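Local coordinates for protein O-phospho-L-seryl-tRNA:Cys-tRNA synthase (Methanocaldococcus jannaschii DSM 2661, PDB 5X6B) that probably converts O-phosphoserine attached to tRNA into cysteine, making Cys-tRNA with the help of pyridoxal phosphate held on a lysine as a Schiff base, at residues 59-64 with 230-235; 102-107 with 114-119; 324-329 with 397-402; 337-342 with 348-353. One frame throughout, in Å; residues are numbered along the deposited sequence.

Interaction 1: residues 59-64 with 230-235; sequences NPIQRG and CAYTVG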
loop_
_atom_site.group_PDB
_atom_site.type_symbol
_atom_site.label_atom_id
_atom_site.label_comp_id
_atom_site.label_asym_id
_atom_site.label_seq_id
_atom_site.Cartn_x
_atom_site.Cartn_y
_atom_site.Cartn_z
ATOM N N ASN B 59 -20.488 2.101 -4.072
ATOM C CA ASN B 59 -19.789 3.181 -4.767
ATOM C C ASN B 59 -18.865 2.648 -5.863
ATOM O O ASN B 59 -17.929 1.897 -5.585
ATOM C CB ASN B 59 -18.995 4.020 -3.767
ATOM C CG ASN B 59 -18.585 5.365 -4.328
ATOM O OD1 ASN B 59 -18.308 5.501 -5.521
ATOM N ND2 ASN B 59 -18.547 6.372 -3.464
ATOM N N PRO B 60 -19.133 3.030 -7.120
ATOM C CA PRO B 60 -18.394 2.516 -8.280
ATOM C C PRO B 60 -16.895 2.805 -8.260
ATOM O O PRO B 60 -16.132 2.020 -8.829
ATOM C CB PRO B 60 -19.057 3.231 -9.455
ATOM C CG PRO B 60 -20.435 3.516 -8.979
ATOM C CD PRO B 60 -20.299 3.834 -7.523
ATOM N N ILE B 61 -16.479 3.903 -7.630
ATOM C CA ILE B 61 -15.053 4.214 -7.541
ATOM C C ILE B 61 -14.372 3.300 -6.521
ATOM O O ILE B 61 -13.146 3.184 -6.486
ATOM C CB ILE B 61 -14.805 5.694 -7.159
ATOM C CG1 ILE B 61 -15.078 5.933 -5.675
ATOM C CG2 ILE B 61 -15.652 6.624 -8.014
ATOM C CD1 ILE B 61 -14.559 7.265 -5.178
ATOM N N GLN B 62 -15.188 2.630 -5.714
ATOM C CA GLN B 62 -14.697 1.811 -4.620
ATOM C C GLN B 62 -14.606 0.321 -4.983
ATOM O O GLN B 62 -13.734 -0.390 -4.480
ATOM C CB GLN B 62 -15.601 1.999 -3.401
ATOM C CG GLN B 62 -15.014 1.479 -2.109
ATOM C CD GLN B 62 -13.700 2.150 -1.776
ATOM O OE1 GLN B 62 -13.633 3.373 -1.617
ATOM N NE2 GLN B 62 -12.640 1.351 -1.677
ATOM N N ARG B 63 -15.493 -0.136 -5.868
ATOM C CA ARG B 63 -15.653 -1.570 -6.141
ATOM C C ARG B 63 -14.389 -2.260 -6.632
ATOM O O ARG B 63 -14.107 -3.389 -6.241
ATOM C CB ARG B 63 -16.762 -1.807 -7.173
ATOM C CG ARG B 63 -18.162 -1.375 -6.744
ATOM C CD ARG B 63 -18.506 -1.896 -5.367
ATOM N NE ARG B 63 -18.167 -3.306 -5.227
ATOM C CZ ARG B 63 -18.103 -3.941 -4.065
ATOM N NH1 ARG B 63 -18.368 -3.291 -2.936
ATOM N NH2 ARG B 63 -17.772 -5.223 -4.036
ATOM N N GLY B 64 -13.635 -1.594 -7.497
ATOM C CA GLY B 64 -12.471 -2.215 -8.100
ATOM C C GLY B 64 -11.208 -2.002 -7.294
ATOM O O GLY B 64 -10.114 -2.358 -7.737
ATOM N N CYS B 230 -7.375 4.917 -19.237
ATOM C CA CYS B 230 -7.860 3.599 -18.880
ATOM C C CYS B 230 -8.144 3.448 -17.392
ATOM O O CYS B 230 -8.175 2.333 -16.867
ATOM C CB CYS B 230 -6.862 2.547 -19.329
ATOM S SG CYS B 230 -6.845 2.330 -21.106
ATOM N N ALA B 231 -8.337 4.572 -16.713
ATOM C CA ALA B 231 -8.984 4.541 -15.416
ATOM C C ALA B 231 -10.330 3.889 -15.670
ATOM O O ALA B 231 -10.987 4.226 -16.653
ATOM C CB ALA B 231 -9.144 5.938 -14.835
ATOM N N TYR B 232 -10.706 2.939 -14.820
ATOM C CA TYR B 232 -11.970 2.193 -14.935
ATOM C C TYR B 232 -12.005 1.111 -16.005
ATOM O O TYR B 232 -13.041 0.468 -16.167
ATOM C CB TYR B 232 -13.161 3.122 -15.190
ATOM C CG TYR B 232 -13.956 3.510 -13.969
ATOM C CD1 TYR B 232 -14.202 2.598 -12.949
ATOM C CD2 TYR B 232 -14.502 4.780 -13.859
ATOM C CE1 TYR B 232 -14.941 2.954 -11.841
ATOM C CE2 TYR B 232 -15.247 5.143 -12.758
ATOM C CZ TYR B 232 -15.464 4.228 -11.752
ATOM O OH TYR B 232 -16.202 4.590 -10.651
ATOM N N THR B 233 -10.913 0.893 -16.734
ATOM C CA THR B 233 -10.877 -0.276 -17.619
ATOM C C THR B 233 -9.722 -1.217 -17.308
ATOM O O THR B 233 -9.915 -2.430 -17.254
ATOM C CB THR B 233 -10.792 0.103 -19.113
ATOM O OG1 THR B 233 -9.630 0.905 -19.352
ATOM C CG2 THR B 233 -12.036 0.851 -19.545
ATOM N N VAL B 234 -8.523 -0.675 -17.118
ATOM C CA VAL B 234 -7.373 -1.524 -16.820
ATOM C C VAL B 234 -7.529 -2.138 -15.438
ATOM O O VAL B 234 -7.647 -1.428 -14.439
ATOM C CB VAL B 234 -6.042 -0.753 -16.908
ATOM C CG1 VAL B 234 -4.942 -1.507 -16.198
ATOM C CG2 VAL B 234 -5.659 -0.542 -18.360
ATOM N N GLY B 235 -7.550 -3.466 -15.397
ATOM C CA GLY B 235 -7.760 -4.185 -14.155
ATOM C C GLY B 235 -9.169 -4.733 -14.011
ATOM O O GLY B 235 -9.439 -5.496 -13.087
#

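Interaction 2: residues 102-107 with 114-119; sequences DFLEDI and DCARPT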
loop_
_atom_site.group_PDB
_atom_site.type_symbol
_atom_site.label_atom_id
_atom_site.label_comp_id
_atom_site.label_asym_id
_atom_site.label_seq_id
_atom_site.Cartn_x
_atom_site.Cartn_y
_atom_site.Cartn_z
ATOM N N ASP B 102 10.679 -5.854 -12.484
ATOM C CA ASP B 102 9.981 -6.975 -13.102
ATOM C C ASP B 102 8.486 -6.698 -13.219
ATOM O O ASP B 102 7.852 -7.071 -14.204
ATOM C CB ASP B 102 10.226 -8.254 -12.301
ATOM C CG ASP B 102 11.636 -8.776 -12.470
ATOM O OD1 ASP B 102 12.324 -8.316 -13.407
ATOM O OD2 ASP B 102 12.064 -9.626 -11.662
ATOM N N PHE B 103 7.928 -6.037 -12.211
ATOM C CA PHE B 103 6.512 -5.700 -12.221
ATOM C C PHE B 103 6.190 -4.709 -13.336
ATOM O O PHE B 103 5.158 -4.819 -14.001
ATOM C CB PHE B 103 6.087 -5.128 -10.869
ATOM C CG PHE B 103 4.715 -4.526 -10.874
ATOM C CD1 PHE B 103 3.592 -5.330 -10.967
ATOM C CD2 PHE B 103 4.547 -3.156 -10.792
ATOM C CE1 PHE B 103 2.327 -4.774 -10.977
ATOM C CE2 PHE B 103 3.286 -2.595 -10.798
ATOM C CZ PHE B 103 2.174 -3.404 -10.891
ATOM N N LEU B 104 7.081 -3.746 -13.540
ATOM C CA LEU B 104 6.863 -2.719 -14.547
ATOM C C LEU B 104 6.922 -3.287 -15.958
ATOM O O LEU B 104 6.215 -2.819 -16.851
ATOM C CB LEU B 104 7.877 -1.589 -14.388
ATOM C CG LEU B 104 7.514 -0.618 -13.269
ATOM C CD1 LEU B 104 8.538 0.501 -13.166
ATOM C CD2 LEU B 104 6.119 -0.063 -13.505
ATOM N N GLU B 105 7.757 -4.297 -16.165
ATOM C CA GLU B 105 7.798 -4.946 -17.464
ATOM C C GLU B 105 6.585 -5.870 -17.631
ATOM O O GLU B 105 6.028 -5.972 -18.725
ATOM C CB GLU B 105 9.112 -5.710 -17.653
ATOM C CG GLU B 105 9.081 -7.173 -17.248
ATOM C CD GLU B 105 10.464 -7.783 -17.174
ATOM O OE1 GLU B 105 11.444 -7.063 -17.460
ATOM O OE2 GLU B 105 10.568 -8.986 -16.845
ATOM N N ASP B 106 6.158 -6.517 -16.549
ATOM C CA ASP B 106 4.998 -7.403 -16.613
ATOM C C ASP B 106 3.713 -6.608 -16.822
ATOM O O ASP B 106 2.818 -7.040 -17.550
ATOM C CB ASP B 106 4.889 -8.258 -15.348
ATOM C CG ASP B 106 5.999 -9.285 -15.243
ATOM O OD1 ASP B 106 6.639 -9.573 -16.276
ATOM O OD2 ASP B 106 6.230 -9.809 -14.133
ATOM N N ILE B 107 3.628 -5.439 -16.193
ATOM C CA ILE B 107 2.460 -4.584 -16.354
ATOM C C ILE B 107 2.466 -3.969 -17.755
ATOM O O ILE B 107 1.428 -3.549 -18.268
ATOM C CB ILE B 107 2.408 -3.473 -15.275
ATOM C CG1 ILE B 107 1.008 -2.869 -15.186
ATOM C CG2 ILE B 107 3.420 -2.389 -15.558
ATOM C CD1 ILE B 107 -0.038 -3.839 -14.691
ATOM N N ASP B 114 5.012 -0.582 -24.700
ATOM C CA ASP B 114 6.466 -0.704 -24.685
ATOM C C ASP B 114 7.044 -0.505 -23.289
ATOM O O ASP B 114 7.903 -1.270 -22.850
ATOM C CB ASP B 114 7.099 0.302 -25.653
ATOM C CG ASP B 114 6.878 -0.064 -27.109
ATOM O OD1 ASP B 114 6.747 -1.271 -27.414
ATOM O OD2 ASP B 114 6.840 0.861 -27.951
ATOM N N CYS B 115 6.569 0.526 -22.598
ATOM C CA CYS B 115 7.134 0.910 -21.312
ATOM C C CYS B 115 6.034 1.219 -20.308
ATOM O O CYS B 115 4.874 1.388 -20.682
ATOM C CB CYS B 115 8.041 2.131 -21.467
ATOM S SG CYS B 115 9.116 2.115 -22.918
ATOM N N ALA B 116 6.407 1.307 -19.035
ATOM C CA ALA B 116 5.464 1.654 -17.978
ATOM C C ALA B 116 6.169 2.337 -16.810
ATOM O O ALA B 116 7.344 2.086 -16.555
ATOM C CB ALA B 116 4.724 0.412 -17.496
ATOM N N ARG B 117 5.446 3.204 -16.109
ATOM C CA ARG B 117 5.972 3.864 -14.916
ATOM C C ARG B 117 4.904 3.940 -13.830
ATOM O O ARG B 117 3.726 4.142 -14.128
ATOM C CB ARG B 117 6.483 5.272 -15.244
ATOM C CG ARG B 117 7.806 5.317 -15.998
ATOM C CD ARG B 117 8.953 4.791 -15.152
ATOM N NE ARG B 117 10.250 4.923 -15.814
ATOM C CZ ARG B 117 10.808 3.985 -16.576
ATOM N NH1 ARG B 117 10.185 2.834 -16.792
ATOM N NH2 ARG B 117 11.993 4.197 -17.129
ATOM N N PRO B 118 5.313 3.773 -12.564
ATOM C CA PRO B 118 4.391 3.907 -11.434
ATOM C C PRO B 118 4.057 5.364 -11.157
ATOM O O PRO B 118 4.931 6.222 -11.255
ATOM C CB PRO B 118 5.171 3.297 -10.271
ATOM C CG PRO B 118 6.596 3.516 -10.638
ATOM C CD PRO B 118 6.664 3.379 -12.130
ATOM N N THR B 119 2.802 5.632 -10.820
ATOM C CA THR B 119 2.347 6.983 -10.529
ATOM C C THR B 119 1.508 7.005 -9.258
ATOM O O THR B 119 1.198 5.959 -8.692
ATOM C CB THR B 119 1.506 7.565 -11.684
ATOM O OG1 THR B 119 0.356 6.738 -11.903
ATOM C CG2 THR B 119 2.325 7.636 -12.963
#

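Interaction 3: residues 324-329 with 397-402; sequences TRYVVD and LEWEQV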
loop_
_atom_site.group_PDB
_atom_site.type_symbol
_atom_site.label_atom_id
_atom_site.label_comp_id
_atom_site.label_asym_id
_atom_site.label_seq_id
_atom_site.Cartn_x
_atom_site.Cartn_y
_atom_site.Cartn_z
ATOM N N THR B 324 -23.925 -7.266 -13.365
ATOM C CA THR B 324 -24.354 -5.912 -13.672
ATOM C C THR B 324 -25.692 -5.911 -14.399
ATOM O O THR B 324 -26.630 -5.210 -14.008
ATOM C CB THR B 324 -23.308 -5.194 -14.541
ATOM O OG1 THR B 324 -22.047 -5.186 -13.863
ATOM C CG2 THR B 324 -23.741 -3.771 -14.846
ATOM N N ARG B 325 -25.774 -6.703 -15.462
ATOM C CA ARG B 325 -26.976 -6.742 -16.283
ATOM C C ARG B 325 -28.147 -7.355 -15.531
ATOM O O ARG B 325 -29.296 -6.989 -15.772
ATOM C CB ARG B 325 -26.712 -7.504 -17.578
ATOM C CG ARG B 325 -25.715 -6.794 -18.467
ATOM C CD ARG B 325 -25.485 -7.504 -19.781
ATOM N NE ARG B 325 -24.437 -6.837 -20.545
ATOM C CZ ARG B 325 -23.968 -7.266 -21.713
ATOM N NH1 ARG B 325 -24.457 -8.368 -22.264
ATOM N NH2 ARG B 325 -23.008 -6.589 -22.329
ATOM N N TYR B 326 -27.855 -8.276 -14.614
ATOM C CA TYR B 326 -28.884 -8.819 -13.736
ATOM C C TYR B 326 -29.518 -7.707 -12.910
ATOM O O TYR B 326 -30.734 -7.661 -12.746
ATOM C CB TYR B 326 -28.310 -9.892 -12.811
ATOM C CG TYR B 326 -29.274 -10.334 -11.730
ATOM C CD1 TYR B 326 -30.286 -11.247 -12.001
ATOM C CD2 TYR B 326 -29.175 -9.831 -10.438
ATOM C CE1 TYR B 326 -31.169 -11.646 -11.014
ATOM C CE2 TYR B 326 -30.054 -10.226 -9.447
ATOM C CZ TYR B 326 -31.045 -11.134 -9.739
ATOM O OH TYR B 326 -31.915 -11.521 -8.751
ATOM N N VAL B 327 -28.681 -6.812 -12.397
ATOM C CA VAL B 327 -29.148 -5.680 -11.601
ATOM C C VAL B 327 -30.002 -4.727 -12.430
ATOM O O VAL B 327 -31.082 -4.318 -11.993
ATOM C CB VAL B 327 -27.962 -4.901 -10.985
ATOM C CG1 VAL B 327 -28.442 -3.629 -10.317
ATOM C CG2 VAL B 327 -27.204 -5.782 -9.991
ATOM N N VAL B 328 -29.521 -4.377 -13.622
ATOM C CA VAL B 328 -30.259 -3.476 -14.507
ATOM C C VAL B 328 -31.622 -4.052 -14.886
ATOM O O VAL B 328 -32.649 -3.393 -14.706
ATOM C CB VAL B 328 -29.470 -3.164 -15.798
ATOM C CG1 VAL B 328 -30.384 -2.527 -16.836
ATOM C CG2 VAL B 328 -28.291 -2.251 -15.495
ATOM N N ASP B 329 -31.628 -5.281 -15.395
ATOM C CA ASP B 329 -32.864 -5.927 -15.825
ATOM C C ASP B 329 -33.869 -6.019 -14.683
ATOM O O ASP B 329 -35.079 -5.949 -14.894
ATOM C CB ASP B 329 -32.582 -7.329 -16.379
ATOM C CG ASP B 329 -31.752 -7.304 -17.652
ATOM O OD1 ASP B 329 -31.663 -6.235 -18.294
ATOM O OD2 ASP B 329 -31.192 -8.362 -18.013
ATOM N N LEU B 397 -18.730 -8.125 -6.055
ATOM C CA LEU B 397 -19.624 -8.726 -5.069
ATOM C C LEU B 397 -19.899 -10.201 -5.364
ATOM O O LEU B 397 -19.921 -10.621 -6.524
ATOM C CB LEU B 397 -20.946 -7.971 -5.007
ATOM C CG LEU B 397 -20.930 -6.604 -4.334
ATOM C CD1 LEU B 397 -22.325 -5.988 -4.361
ATOM C CD2 LEU B 397 -20.425 -6.730 -2.913
ATOM N N GLU B 398 -20.101 -10.981 -4.307
ATOM C CA GLU B 398 -20.596 -12.344 -4.454
ATOM C C GLU B 398 -22.030 -12.282 -4.979
ATOM O O GLU B 398 -22.742 -11.303 -4.729
ATOM C CB GLU B 398 -20.541 -13.100 -3.122
ATOM C CG GLU B 398 -19.161 -13.165 -2.472
ATOM C CD GLU B 398 -18.203 -14.088 -3.201
ATOM O OE1 GLU B 398 -18.636 -15.178 -3.628
ATOM O OE2 GLU B 398 -17.013 -13.731 -3.340
ATOM N N TRP B 399 -22.449 -13.315 -5.707
ATOM C CA TRP B 399 -23.800 -13.361 -6.266
ATOM C C TRP B 399 -24.885 -13.284 -5.196
ATOM O O TRP B 399 -25.949 -12.698 -5.424
ATOM C CB TRP B 399 -23.989 -14.622 -7.110
ATOM C CG TRP B 399 -23.715 -14.375 -8.564
ATOM C CD1 TRP B 399 -22.611 -14.760 -9.275
ATOM C CD2 TRP B 399 -24.553 -13.664 -9.479
ATOM N NE1 TRP B 399 -22.723 -14.349 -10.578
ATOM C CE2 TRP B 399 -23.908 -13.670 -10.731
ATOM C CE3 TRP B 399 -25.798 -13.033 -9.367
ATOM C CZ2 TRP B 399 -24.455 -13.060 -11.863
ATOM C CZ3 TRP B 399 -26.345 -12.424 -10.492
ATOM C CH2 TRP B 399 -25.672 -12.444 -11.722
ATOM N N GLU B 400 -24.615 -13.860 -4.029
ATOM C CA GLU B 400 -25.546 -13.758 -2.912
ATOM C C GLU B 400 -25.698 -12.303 -2.487
ATOM O O GLU B 400 -26.798 -11.842 -2.189
ATOM C CB GLU B 400 -25.073 -14.611 -1.740
ATOM C CG GLU B 400 -26.046 -14.649 -0.565
ATOM C CD GLU B 400 -25.654 -15.674 0.486
ATOM O OE1 GLU B 400 -24.763 -16.510 0.211
ATOM O OE2 GLU B 400 -26.232 -15.638 1.592
ATOM N N GLN B 401 -24.586 -11.577 -2.478
ATOM C CA GLN B 401 -24.615 -10.165 -2.129
ATOM C C GLN B 401 -25.370 -9.367 -3.186
ATOM O O GLN B 401 -26.098 -8.428 -2.867
ATOM C CB GLN B 401 -23.196 -9.632 -1.953
ATOM C CG GLN B 401 -22.497 -10.210 -0.743
ATOM C CD GLN B 401 -21.041 -9.826 -0.672
ATOM O OE1 GLN B 401 -20.309 -9.933 -1.656
ATOM N NE2 GLN B 401 -20.608 -9.372 0.497
ATOM N N VAL B 402 -25.203 -9.758 -4.446
ATOM C CA VAL B 402 -25.929 -9.123 -5.535
ATOM C C VAL B 402 -27.445 -9.280 -5.354
ATOM O O VAL B 402 -28.188 -8.300 -5.452
ATOM C CB VAL B 402 -25.503 -9.700 -6.901
ATOM C CG1 VAL B 402 -26.309 -9.067 -8.026
ATOM C CG2 VAL B 402 -24.007 -9.491 -7.124
#

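Interaction 4: residues 337-342 with 348-353; sequences KQLGIK and LIKFET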
loop_
_atom_site.group_PDB
_atom_site.type_symbol
_atom_site.label_atom_id
_atom_site.label_comp_id
_atom_site.label_asym_id
_atom_site.label_seq_id
_atom_site.Cartn_x
_atom_site.Cartn_y
_atom_site.Cartn_z
ATOM N N LYS B 337 -34.662 3.463 -14.590
ATOM C CA LYS B 337 -34.261 3.484 -15.990
ATOM C C LYS B 337 -32.747 3.572 -16.106
ATOM O O LYS B 337 -32.141 4.551 -15.667
ATOM C CB LYS B 337 -34.915 4.651 -16.729
ATOM C CG LYS B 337 -34.512 4.758 -18.200
ATOM C CD LYS B 337 -35.241 5.906 -18.894
ATOM C CE LYS B 337 -34.895 5.982 -20.376
ATOM N NZ LYS B 337 -35.236 4.722 -21.096
ATOM N N GLN B 338 -32.136 2.543 -16.685
ATOM C CA GLN B 338 -30.701 2.575 -16.915
ATOM C C GLN B 338 -30.362 3.685 -17.899
ATOM O O GLN B 338 -30.939 3.767 -18.982
ATOM C CB GLN B 338 -30.185 1.241 -17.453
ATOM C CG GLN B 338 -28.694 1.278 -17.753
ATOM C CD GLN B 338 -28.286 0.352 -18.877
ATOM O OE1 GLN B 338 -28.808 -0.754 -19.013
ATOM N NE2 GLN B 338 -27.355 0.810 -19.706
ATOM N N LEU B 339 -29.428 4.546 -17.514
ATOM C CA LEU B 339 -28.935 5.564 -18.425
ATOM C C LEU B 339 -27.702 5.029 -19.125
ATOM O O LEU B 339 -27.150 4.006 -18.725
ATOM C CB LEU B 339 -28.626 6.863 -17.681
ATOM C CG LEU B 339 -29.864 7.535 -17.085
ATOM C CD1 LEU B 339 -29.500 8.821 -16.360
ATOM C CD2 LEU B 339 -30.899 7.784 -18.174
ATOM N N GLY B 340 -27.280 5.712 -20.180
ATOM C CA GLY B 340 -26.098 5.298 -20.902
ATOM C C GLY B 340 -26.399 4.233 -21.933
ATOM O O GLY B 340 -27.549 3.832 -22.124
ATOM N N ILE B 341 -25.348 3.779 -22.603
ATOM C CA ILE B 341 -25.448 2.729 -23.604
ATOM C C ILE B 341 -26.020 1.419 -23.048
ATOM O O ILE B 341 -25.543 0.901 -22.036
ATOM C CB ILE B 341 -24.059 2.456 -24.223
ATOM C CG1 ILE B 341 -23.568 3.695 -24.978
ATOM C CG2 ILE B 341 -24.091 1.223 -25.118
ATOM C CD1 ILE B 341 -22.186 3.550 -25.598
ATOM N N LYS B 342 -27.050 0.897 -23.713
ATOM C CA LYS B 342 -27.591 -0.430 -23.411
ATOM C C LYS B 342 -27.195 -1.435 -24.492
ATOM O O LYS B 342 -27.239 -1.119 -25.679
ATOM C CB LYS B 342 -29.114 -0.390 -23.291
ATOM C CG LYS B 342 -29.645 0.365 -22.093
ATOM C CD LYS B 342 -31.168 0.320 -22.062
ATOM C CE LYS B 342 -31.727 1.097 -20.877
ATOM N NZ LYS B 342 -33.205 1.260 -20.957
ATOM N N LEU B 348 -20.379 0.061 -13.969
ATOM C CA LEU B 348 -20.895 1.303 -13.409
ATOM C C LEU B 348 -22.283 1.571 -13.975
ATOM O O LEU B 348 -22.439 1.799 -15.172
ATOM C CB LEU B 348 -19.950 2.471 -13.709
ATOM C CG LEU B 348 -20.060 3.766 -12.887
ATOM C CD1 LEU B 348 -18.863 4.660 -13.171
ATOM C CD2 LEU B 348 -21.353 4.537 -13.130
ATOM N N ILE B 349 -23.290 1.565 -13.110
ATOM C CA ILE B 349 -24.655 1.803 -13.554
ATOM C C ILE B 349 -25.194 3.138 -13.061
ATOM O O ILE B 349 -25.082 3.464 -11.879
ATOM C CB ILE B 349 -25.608 0.692 -13.069
ATOM C CG1 ILE B 349 -25.045 -0.691 -13.388
ATOM C CG2 ILE B 349 -26.982 0.860 -13.690
ATOM C CD1 ILE B 349 -25.855 -1.816 -12.768
ATOM N N LYS B 350 -25.788 3.905 -13.970
ATOM C CA LYS B 350 -26.510 5.108 -13.576
ATOM C C LYS B 350 -27.997 4.980 -13.900
ATOM O O LYS B 350 -28.389 4.904 -15.066
ATOM C CB LYS B 350 -25.926 6.342 -14.258
ATOM C CG LYS B 350 -26.548 7.647 -13.785
ATOM C CD LYS B 350 -25.865 8.844 -14.424
ATOM C CE LYS B 350 -26.425 10.152 -13.904
ATOM N NZ LYS B 350 -25.741 11.320 -14.522
ATOM N N PHE B 351 -28.818 4.947 -12.855
ATOM C CA PHE B 351 -30.262 4.852 -13.010
ATOM C C PHE B 351 -30.927 6.210 -12.884
ATOM O O PHE B 351 -30.580 7.000 -12.005
ATOM C CB PHE B 351 -30.879 3.919 -11.958
ATOM C CG PHE B 351 -30.581 2.460 -12.166
ATOM C CD1 PHE B 351 -31.046 1.795 -13.288
ATOM C CD2 PHE B 351 -29.876 1.743 -11.211
ATOM C CE1 PHE B 351 -30.786 0.447 -13.470
ATOM C CE2 PHE B 351 -29.613 0.398 -11.386
ATOM C CZ PHE B 351 -30.069 -0.251 -12.519
ATOM N N GLU B 352 -31.895 6.477 -13.750
ATOM C CA GLU B 352 -32.844 7.542 -13.483
ATOM C C GLU B 352 -33.930 6.935 -12.612
ATOM O O GLU B 352 -34.542 5.931 -12.983
ATOM C CB GLU B 352 -33.426 8.117 -14.772
ATOM C CG GLU B 352 -34.384 9.273 -14.542
ATOM C CD GLU B 352 -35.025 9.756 -15.823
ATOM O OE1 GLU B 352 -34.815 9.111 -16.873
ATOM O OE2 GLU B 352 -35.733 10.782 -15.779
ATOM N N THR B 353 -34.159 7.525 -11.444
ATOM C CA THR B 353 -35.046 6.918 -10.460
ATOM C C THR B 353 -36.170 7.847 -10.013
ATOM O O THR B 353 -36.153 8.347 -8.892
ATOM C CB THR B 353 -34.252 6.460 -9.218
ATOM O OG1 THR B 353 -33.591 7.584 -8.624
ATOM C CG2 THR B 353 -33.210 5.418 -9.603
#

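Interaction 1: residues 59-64 with 230-235
Tyr232 pushes its phenol end-on against the first turn of the short helix 60-63, and Pro60 and Ile61 receive it. The hydroxyl sits over the peptide joining these two residues, with Tyr232 OH 3.1 Å from Pro60 C. Pro60 CB approaches the same oxygen from one residue, at 3.4 Å from Tyr232 OH, and Ile61 CG2 from the next. Ile61 turns CG1 to the place between its backbone N and carbonyl carbon (chi1 75°), which leaves CG2 beside the N, next to the phenol; the two side chains run at a slant to each other. Pro60 O lies in the ring plane at its edge, 3.4 Å from Tyr232 CE1. No hydrogen bond spans the contact: Tyr232 OH is close to Ile61 N, but at a poor angle, and that N-H is given to Asn59 OD1, 3.2 Å from Ile61 N, which caps the turn. Pro60 O is taken by Arg236 NH1. Proline suits a first helical turn, having no N-H to spend. The ring of Tyr232 also meets His346 edge-to-face. Residues 230-235 lie in the loop between strands 226-229 and 248-252 of the central mixed sheet, and Cys230 and Val234 pack on strand 248-252.

Interaction 2: residues 102-107 with 114-119
Leu104 swings CG beside its backbone N (chi1 -79°), and Ile107 has CG1 opposite its own N (chi1 -163°), which leaves CG2 between the N and the carbonyl carbon, facing strand 115-119; Leu104 brings both methyls. The leucine ends as a fork over the proline: CD1 is 3.6 Å from Pro118 CD, and CD2 3.7 Å from that same Pro118 CD, the two side chains crossing at about a right angle. Ile107 presents CG2, which stands 3.6 Å from Ala116 CB. The methyl of Ala116 also faces the helix backbone, with Ala116 CB 3.6 Å from Leu104 O, so a small residue suits a place where the axes come within 7.2 Å, at 125° between their directions. An alanine at Leu104 would remove both prongs of the fork and is likely to leave Pro118 CD facing a gap beside the helix. The strand is an outer one of the seven-stranded mixed sheet, whose order 3-2-4-5-6-7-1 is the signature of fold type I pyridoxal phosphate enzymes; it runs antiparallel to strand 264-268. Arg117, whose CB points away from the helix, folds back so that NH1 donates to Ala116 O at 2.9 Å, while NH2 makes a salt bridge with Glu287. From another side of helix 100-111, Asp106 OD2 reaches Tyr44 OH of the second subunit.

Interaction 3: residues 324-329 with 397-402
Tyr326 meets Trp399 and Val402 along one side of its ring. CG lies opposite the backbone N (chi1 171°), which carries the ring out from helix 317-331 toward the start of helix 399-415. CB already touches the indole, 3.8 Å from Trp399 CH2. CG is next, 3.8 Å from Trp399 CZ3. Farther out, CD2 is touched from the same side of the ring by Trp399 CZ3 and Val402 CG1, and CE2 is 4.2 Å from Val402 CG1. Trp399 brings the edge of its six-membered ring to the face of Tyr326 in an offset edge-to-face pair, the two ring planes at 72° and the centroids 5.5 Å apart. One residue along, Val327 CG2 lies 3.9 Å from Val402 CG1; the one Val402 methyl, CG1, thus meets both Tyr326 and Val327. At the helix start Glu398 is the N-cap, and its N donates to Gln401 OE1 on a lone pair in the carbonyl plane, as in one half of a capping box. Helices packed beside a small antiparallel sheet are consistent with the C-terminal small domain of fold type I enzymes.

Interaction 4: residues 337-342 with 348-353
Lys337 and Glu352 grip each other by their backbones, in an antiparallel hydrogen-bonded pair: Lys337 N donates to Glu352 O at 2.9 Å, almost straight at 174°, and Glu352 N returns a bond of 2.7 Å to Lys337 O. A third bond, Leu339 N to Lys350 O at 2.7 Å, arrives nearly along the carbonyl axis. Lys337 O also takes a CA-H contact from Phe351. At Gly340 a side chain would press on the preceding carbonyl O, which favours glycine.

Apart from the backbone bonds the contact is van der Waals. Leu339 CD1 rests at a slant on the extended aliphatic chain of Lys350, 4.1 Å from Lys350 CG; a serine at Leu339 would probably leave those methylenes without their apolar cover. On the face of Gln338 and Phe351, the ring edge meets backbone, Phe351 CD1 lying 3.6 Å from Gln338 N, while within the same strand Ile349 CG2 lies above the ring, offset toward its rim.

Among charged groups, Lys337 and Glu352 run side by side, yet NZ of Lys337 and OE1 of Glu352 stay 6.1 Å apart. Glu352 OE1 is hydrogen-bonded to Tyr170, and Lys350 NZ is salt-bridged to Glu205. Gln338 NE2 makes weak bonds to the carbonyls of Leu339 and Ile341. The arrangement is a beta hairpin, continued by strand 389-392 into the three-stranded antiparallel sheet on which helix 317-331 packs.

From the N terminus, the chain passes residues 59-64 and makes a long excursion before interaction 1 closes it at 230-235. Within that excursion, interaction 2 closes a short turn from helix 100-111 back to the outer strand 115-119. The chain then passes Lys255, the lysine modified with pyridoxal phosphate, before 324-329 opens interaction 3, closed only at 397-402; the hairpin of interaction 4 falls wholly between these ends. None of the four loops cross. Interaction 2 stands apart in the large sheet, whereas interactions 3 and 4 meet where helix 317-331 packs on the small sheet. Interaction 1 bridges the two regions, Pro60 and Tyr232 touching Leu348 and Arg63 touching Leu397.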